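Carbon monoxide dehydrogenase (Thermococcus sp. AM4, PDB 6T7J) catalyses the oxidation of carbon monoxide to carbon dioxide, probably passing the electrons through its iron-sulfur clusters, as in related nickel-iron enzymes. Local coordinates at residues K276-A290 / A381-E394. Residues are numbered along the deposited sequence; the frame is centred on the assembly and turned at random.
Sequences KIAEIAMSEEMQKFA and ADEIAKEIVRIAIE
Ile277 and Ala385 bring the backbones of helices 276-281 and 381-394 together where their axes cross at -65°, 8.9 Å apart; past the turn, Ser283 stands at the N-cap of helix 284-290, which runs more nearly along the same partner, at -21° and 10.0 Å. The methyl of Ala385 leaves room for this approach: Ile280 CG1 rests 3.6 Å from Ala385 CB, and Ile277 CD1 comes in beside it, touching Ile388 as well. Ile280 is a knob among Asp382, Ala385, Lys386 and Val389. In return Val389 fits between Ile277, Ile280, Ala281 and Met286, both its methyls meeting Ala281 CB. Met286 is bent at chi2 and again at chi3 (-65°), which turns its CE back between Arg390 CG and Ile393 CD1, 3.5 Å from the latter. Phe289 lays its CD2 3.6 Å from Ile393 CG2 and its CE2 near Arg390 CG, while Glu394 OE1 lies at the ring edge, in plane. Over this apolar layer, the extended chain of Lys386 crosses Glu285 at about a right angle and gives a weak hydrogen bond within a salt bridge, NZ to Glu285 OE2 3.1 Å; Glu285 OE1 makes a longer bridge to Arg390 NH1, 3.6 Å. A methionine in place of Lys386 would probably leave Glu285 OE2 without its ammonium mate, the longer bridge to Arg390 remaining within this network. At the other end Lys276 NZ has its main hydrogen-bond partner in the backbone O of Tyr121, and its salt bridge to Asp382 OD1 (3.2 Å) carries only a weak hydrogen bond. The paired helices pack on one face of a parallel, Rossmann-like sheet: Ala281, Ala290 and Ile393 touch Val298 of strand 297-303, Val389 reaches Ile264 of strand 261-268, and Ile388 meets Ile338 of strand 336-339.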
loop_
_atom_site.group_PDB
_atom_site.type_symbol
_atom_site.label_atom_id
_atom_site.label_comp_id
_atom_site.label_asym_id
_atom_site.label_seq_id
_atom_site.Cartn_x
_atom_site.Cartn_y
_atom_site.Cartn_z
ATOM N N LYS A 276 24.288 15.913 -9.599
ATOM C CA LYS A 276 25.007 16.937 -8.853
ATOM C C LYS A 276 26.281 16.378 -8.234
ATOM O O LYS A 276 27.340 17.014 -8.299
ATOM C CB LYS A 276 24.104 17.532 -7.774
ATOM C CG LYS A 276 23.077 18.516 -8.305
ATOM C CD LYS A 276 23.732 19.581 -9.162
ATOM C CE LYS A 276 22.754 20.686 -9.497
ATOM N NZ LYS A 276 23.369 21.750 -10.340
ATOM N N ILE A 277 26.201 15.187 -7.634
ATOM C CA ILE A 277 27.380 14.589 -7.009
ATOM C C ILE A 277 28.477 14.371 -8.045
ATOM O O ILE A 277 29.645 14.712 -7.820
ATOM C CB ILE A 277 27.011 13.275 -6.299
ATOM C CG1 ILE A 277 26.088 13.543 -5.108
ATOM C CG2 ILE A 277 28.266 12.551 -5.838
ATOM C CD1 ILE A 277 26.729 14.347 -4.004
ATOM N N ALA A 278 28.114 13.807 -9.201
ATOM C CA ALA A 278 29.103 13.513 -10.232
ATOM C C ALA A 278 29.726 14.792 -10.778
ATOM O O ALA A 278 30.952 14.887 -10.918
ATOM C CB ALA A 278 28.463 12.700 -11.359
ATOM N N GLU A 279 28.894 15.793 -11.086
ATOM C CA GLU A 279 29.422 17.041 -11.626
ATOM C C GLU A 279 30.328 17.742 -10.620
ATOM O O GLU A 279 31.387 18.263 -10.987
ATOM C CB GLU A 279 28.274 17.956 -12.050
ATOM C CG GLU A 279 27.694 17.613 -13.412
ATOM C CD GLU A 279 26.308 18.188 -13.619
ATOM O OE1 GLU A 279 25.479 17.519 -14.271
ATOM O OE2 GLU A 279 26.046 19.307 -13.130
ATOM N N ILE A 280 29.939 17.752 -9.342
ATOM C CA ILE A 280 30.755 18.404 -8.324
ATOM C C ILE A 280 32.076 17.671 -8.141
ATOM O O ILE A 280 33.142 18.292 -8.076
ATOM C CB ILE A 280 29.974 18.506 -7.002
ATOM C CG1 ILE A 280 28.911 19.605 -7.092
ATOM C CG2 ILE A 280 30.919 18.759 -5.833
ATOM C CD1 ILE A 280 29.478 21.002 -7.192
ATOM N N ALA A 281 32.036 16.338 -8.073
ATOM C CA ALA A 281 33.247 15.588 -7.767
ATOM C C ALA A 281 34.210 15.547 -8.947
ATOM O O ALA A 281 35.428 15.488 -8.743
ATOM C CB ALA A 281 32.886 14.176 -7.318
ATOM N N MET A 282 33.702 15.576 -10.178
ATOM C CA MET A 282 34.588 15.672 -11.330
ATOM C C MET A 282 34.911 17.115 -11.700
ATOM O O MET A 282 35.619 17.346 -12.688
ATOM C CB MET A 282 33.997 14.920 -12.532
ATOM C CG MET A 282 32.930 15.652 -13.326
ATOM S SD MET A 282 32.177 14.540 -14.541
ATOM C CE MET A 282 31.640 15.700 -15.796
ATOM N N SER A 283 34.423 18.084 -10.930
ATOM C CA SER A 283 34.922 19.444 -11.047
ATOM C C SER A 283 36.376 19.503 -10.582
ATOM O O SER A 283 36.836 18.680 -9.787
ATOM C CB SER A 283 34.066 20.408 -10.225
ATOM O OG SER A 283 34.338 20.275 -8.839
ATOM N N GLU A 284 37.104 20.500 -11.087
ATOM C CA GLU A 284 38.530 20.584 -10.798
ATOM C C GLU A 284 38.816 20.995 -9.356
ATOM O O GLU A 284 39.900 20.688 -8.841
ATOM C CB GLU A 284 39.194 21.553 -11.775
ATOM C CG GLU A 284 40.706 21.521 -11.751
ATOM C CD GLU A 284 41.287 22.823 -11.256
ATOM O OE1 GLU A 284 40.889 23.889 -11.760
ATOM O OE2 GLU A 284 42.154 22.787 -10.376
ATOM N N GLU A 285 37.870 21.668 -8.692
ATOM C CA GLU A 285 38.054 22.015 -7.286
ATOM C C GLU A 285 38.271 20.766 -6.441
ATOM O O GLU A 285 39.229 20.682 -5.662
ATOM C CB GLU A 285 36.847 22.807 -6.775
ATOM C CG GLU A 285 36.880 23.084 -5.280
ATOM C CD GLU A 285 35.594 23.707 -4.767
ATOM O OE1 GLU A 285 35.575 24.172 -3.606
ATOM O OE2 GLU A 285 34.601 23.732 -5.522
ATOM N N MET A 286 37.393 19.772 -6.596
ATOM C CA MET A 286 37.554 18.531 -5.849
ATOM C C MET A 286 38.767 17.743 -6.323
ATOM O O MET A 286 39.369 17.010 -5.533
ATOM C CB MET A 286 36.290 17.679 -5.956
ATOM C CG MET A 286 35.007 18.409 -5.593
ATOM S SD MET A 286 35.183 19.534 -4.198
ATOM C CE MET A 286 35.553 18.390 -2.885
ATOM N N GLN A 287 39.149 17.885 -7.595
ATOM C CA GLN A 287 40.363 17.230 -8.074
ATOM C C GLN A 287 41.585 17.732 -7.314
ATOM O O GLN A 287 42.403 16.938 -6.831
ATOM C CB GLN A 287 40.528 17.457 -9.577
ATOM C CG GLN A 287 39.374 16.939 -10.424
ATOM C CD GLN A 287 39.188 15.436 -10.318
ATOM O OE1 GLN A 287 40.158 14.681 -10.258
ATOM N NE2 GLN A 287 37.935 14.996 -10.298
ATOM N N LYS A 288 41.719 19.052 -7.171
ATOM C CA LYS A 288 42.871 19.557 -6.434
ATOM C C LYS A 288 42.722 19.339 -4.930
ATOM O O LYS A 288 43.730 19.195 -4.232
ATOM C CB LYS A 288 43.108 21.032 -6.748
ATOM C CG LYS A 288 41.843 21.849 -6.737
ATOM C CD LYS A 288 41.853 22.999 -7.708
ATOM C CE LYS A 288 42.991 23.948 -7.459
ATOM N NZ LYS A 288 42.654 25.363 -7.789
ATOM N N PHE A 289 41.489 19.288 -4.411
ATOM C CA PHE A 289 41.304 18.896 -3.013
ATOM C C PHE A 289 41.844 17.489 -2.769
ATOM O O PHE A 289 42.590 17.246 -1.809
ATOM C CB PHE A 289 39.822 18.984 -2.634
ATOM C CG PHE A 289 39.573 19.094 -1.152
ATOM C CD1 PHE A 289 40.282 20.000 -0.379
ATOM C CD2 PHE A 289 38.621 18.296 -0.534
ATOM C CE1 PHE A 289 40.050 20.105 0.983
ATOM C CE2 PHE A 289 38.386 18.397 0.827
ATOM C CZ PHE A 289 39.100 19.304 1.585
ATOM N N ALA A 290 41.487 16.550 -3.649
ATOM C CA ALA A 290 41.981 15.182 -3.525
ATOM C C ALA A 290 43.486 15.118 -3.701
ATOM O O ALA A 290 44.157 14.300 -3.056
ATOM C CB ALA A 290 41.291 14.276 -4.543
ATOM N N ALA A 381 21.655 22.450 -3.388
ATOM C CA ALA A 381 22.157 21.196 -3.947
ATOM C C ALA A 381 23.676 21.199 -4.071
ATOM O O ALA A 381 24.346 20.247 -3.649
ATOM C CB ALA A 381 21.510 20.943 -5.308
ATOM N N ASP A 382 24.240 22.257 -4.656
ATOM C CA ASP A 382 25.677 22.282 -4.902
ATOM C C ASP A 382 26.468 22.295 -3.598
ATOM O O ASP A 382 27.528 21.666 -3.506
ATOM C CB ASP A 382 26.040 23.487 -5.770
ATOM C CG ASP A 382 25.917 23.195 -7.254
ATOM O OD1 ASP A 382 24.882 22.631 -7.671
ATOM O OD2 ASP A 382 26.855 23.530 -8.007
ATOM N N GLU A 383 25.962 22.989 -2.575
ATOM C CA GLU A 383 26.664 23.030 -1.293
ATOM C C GLU A 383 26.682 21.658 -0.625
ATOM O O GLU A 383 27.722 21.222 -0.113
ATOM C CB GLU A 383 26.016 24.069 -0.378
ATOM C CG GLU A 383 26.341 25.509 -0.747
ATOM C CD GLU A 383 25.270 26.154 -1.611
ATOM O OE1 GLU A 383 24.998 27.358 -1.423
ATOM O OE2 GLU A 383 24.699 25.456 -2.477
ATOM N N ILE A 384 25.543 20.960 -0.629
ATOM C CA ILE A 384 25.485 19.622 -0.047
ATOM C C ILE A 384 26.379 18.663 -0.823
ATOM O O ILE A 384 27.076 17.824 -0.235
ATOM C CB ILE A 384 24.028 19.122 0.003
ATOM C CG1 ILE A 384 23.111 20.185 0.612
ATOM C CG2 ILE A 384 23.934 17.825 0.792
ATOM C CD1 ILE A 384 23.192 20.283 2.113
ATOM N N ALA A 385 26.378 18.768 -2.154
ATOM C CA ALA A 385 27.229 17.900 -2.961
ATOM C C ALA A 385 28.707 18.152 -2.676
ATOM O O ALA A 385 29.496 17.203 -2.564
ATOM C CB ALA A 385 26.922 18.099 -4.444
ATOM N N LYS A 386 29.097 19.426 -2.561
ATOM C CA LYS A 386 30.470 19.763 -2.197
ATOM C C LYS A 386 30.838 19.159 -0.850
ATOM O O LYS A 386 31.906 18.556 -0.698
ATOM C CB LYS A 386 30.642 21.282 -2.158
ATOM C CG LYS A 386 30.914 21.937 -3.498
ATOM C CD LYS A 386 31.321 23.390 -3.293
ATOM C CE LYS A 386 31.555 24.109 -4.610
ATOM N NZ LYS A 386 32.280 25.392 -4.396
ATOM N N GLU A 387 29.960 19.317 0.142
ATOM C CA GLU A 387 30.219 18.766 1.469
ATOM C C GLU A 387 30.411 17.252 1.416
ATOM O O GLU A 387 31.334 16.708 2.038
ATOM C CB GLU A 387 29.069 19.146 2.401
ATOM C CG GLU A 387 29.080 18.495 3.765
ATOM C CD GLU A 387 27.764 18.700 4.498
ATOM O OE1 GLU A 387 26.821 19.246 3.883
ATOM O OE2 GLU A 387 27.670 18.318 5.684
ATOM N N ILE A 388 29.561 16.560 0.655
ATOM C CA ILE A 388 29.629 15.103 0.576
ATOM C C ILE A 388 30.934 14.657 -0.080
ATOM O O ILE A 388 31.645 13.774 0.432
ATOM C CB ILE A 388 28.399 14.565 -0.177
ATOM C CG1 ILE A 388 27.155 14.633 0.711
ATOM C CG2 ILE A 388 28.645 13.155 -0.673
ATOM C CD1 ILE A 388 25.852 14.566 -0.056
ATOM N N VAL A 389 31.264 15.254 -1.231
ATOM C CA VAL A 389 32.502 14.898 -1.919
ATOM C C VAL A 389 33.706 15.207 -1.039
ATOM O O VAL A 389 34.700 14.468 -1.039
ATOM C CB VAL A 389 32.588 15.620 -3.277
ATOM C CG1 VAL A 389 33.887 15.276 -3.980
ATOM C CG2 VAL A 389 31.402 15.249 -4.154
ATOM N N ARG A 390 33.630 16.291 -0.261
ATOM C CA ARG A 390 34.722 16.627 0.645
ATOM C C ARG A 390 34.887 15.568 1.721
ATOM O O ARG A 390 36.012 15.203 2.073
ATOM C CB ARG A 390 34.481 17.997 1.279
ATOM C CG ARG A 390 34.959 19.152 0.425
ATOM C CD ARG A 390 35.081 20.441 1.209
ATOM N NE ARG A 390 34.938 21.598 0.332
ATOM C CZ ARG A 390 33.847 22.352 0.266
ATOM N NH1 ARG A 390 33.801 23.387 -0.564
ATOM N NH2 ARG A 390 32.800 22.075 1.034
ATOM N N ILE A 391 33.775 15.068 2.263
ATOM C CA ILE A 391 33.865 14.017 3.275
ATOM C C ILE A 391 34.526 12.774 2.692
ATOM O O ILE A 391 35.385 12.147 3.329
ATOM C CB ILE A 391 32.473 13.713 3.854
ATOM C CG1 ILE A 391 31.968 14.922 4.644
ATOM C CG2 ILE A 391 32.519 12.480 4.742
ATOM C CD1 ILE A 391 30.544 14.807 5.099
ATOM N N ALA A 392 34.162 12.413 1.459
ATOM C CA ALA A 392 34.803 11.264 0.815
ATOM C C ALA A 392 36.306 11.492 0.634
ATOM O O ALA A 392 37.134 10.621 0.953
ATOM C CB ALA A 392 34.133 10.980 -0.529
ATOM N N ILE A 393 36.676 12.668 0.120
ATOM C CA ILE A 393 38.082 12.974 -0.132
ATOM C C ILE A 393 38.875 12.969 1.169
ATOM O O ILE A 393 40.031 12.531 1.210
ATOM C CB ILE A 393 38.203 14.321 -0.867
ATOM C CG1 ILE A 393 37.724 14.177 -2.312
ATOM C CG2 ILE A 393 39.629 14.841 -0.816
ATOM C CD1 ILE A 393 37.508 15.492 -3.001
ATOM N N GLU A 394 38.263 13.447 2.252
ATOM C CA GLU A 394 38.945 13.468 3.540
ATOM C C GLU A 394 39.037 12.076 4.147
ATOM O O GLU A 394 39.932 11.816 4.958
ATOM C CB GLU A 394 38.230 14.424 4.491
ATOM C CG GLU A 394 38.345 15.884 4.087
ATOM C CD GLU A 394 37.140 16.704 4.497
ATOM O OE1 GLU A 394 37.083 17.897 4.129
ATOM O OE2 GLU A 394 36.251 16.157 5.182
#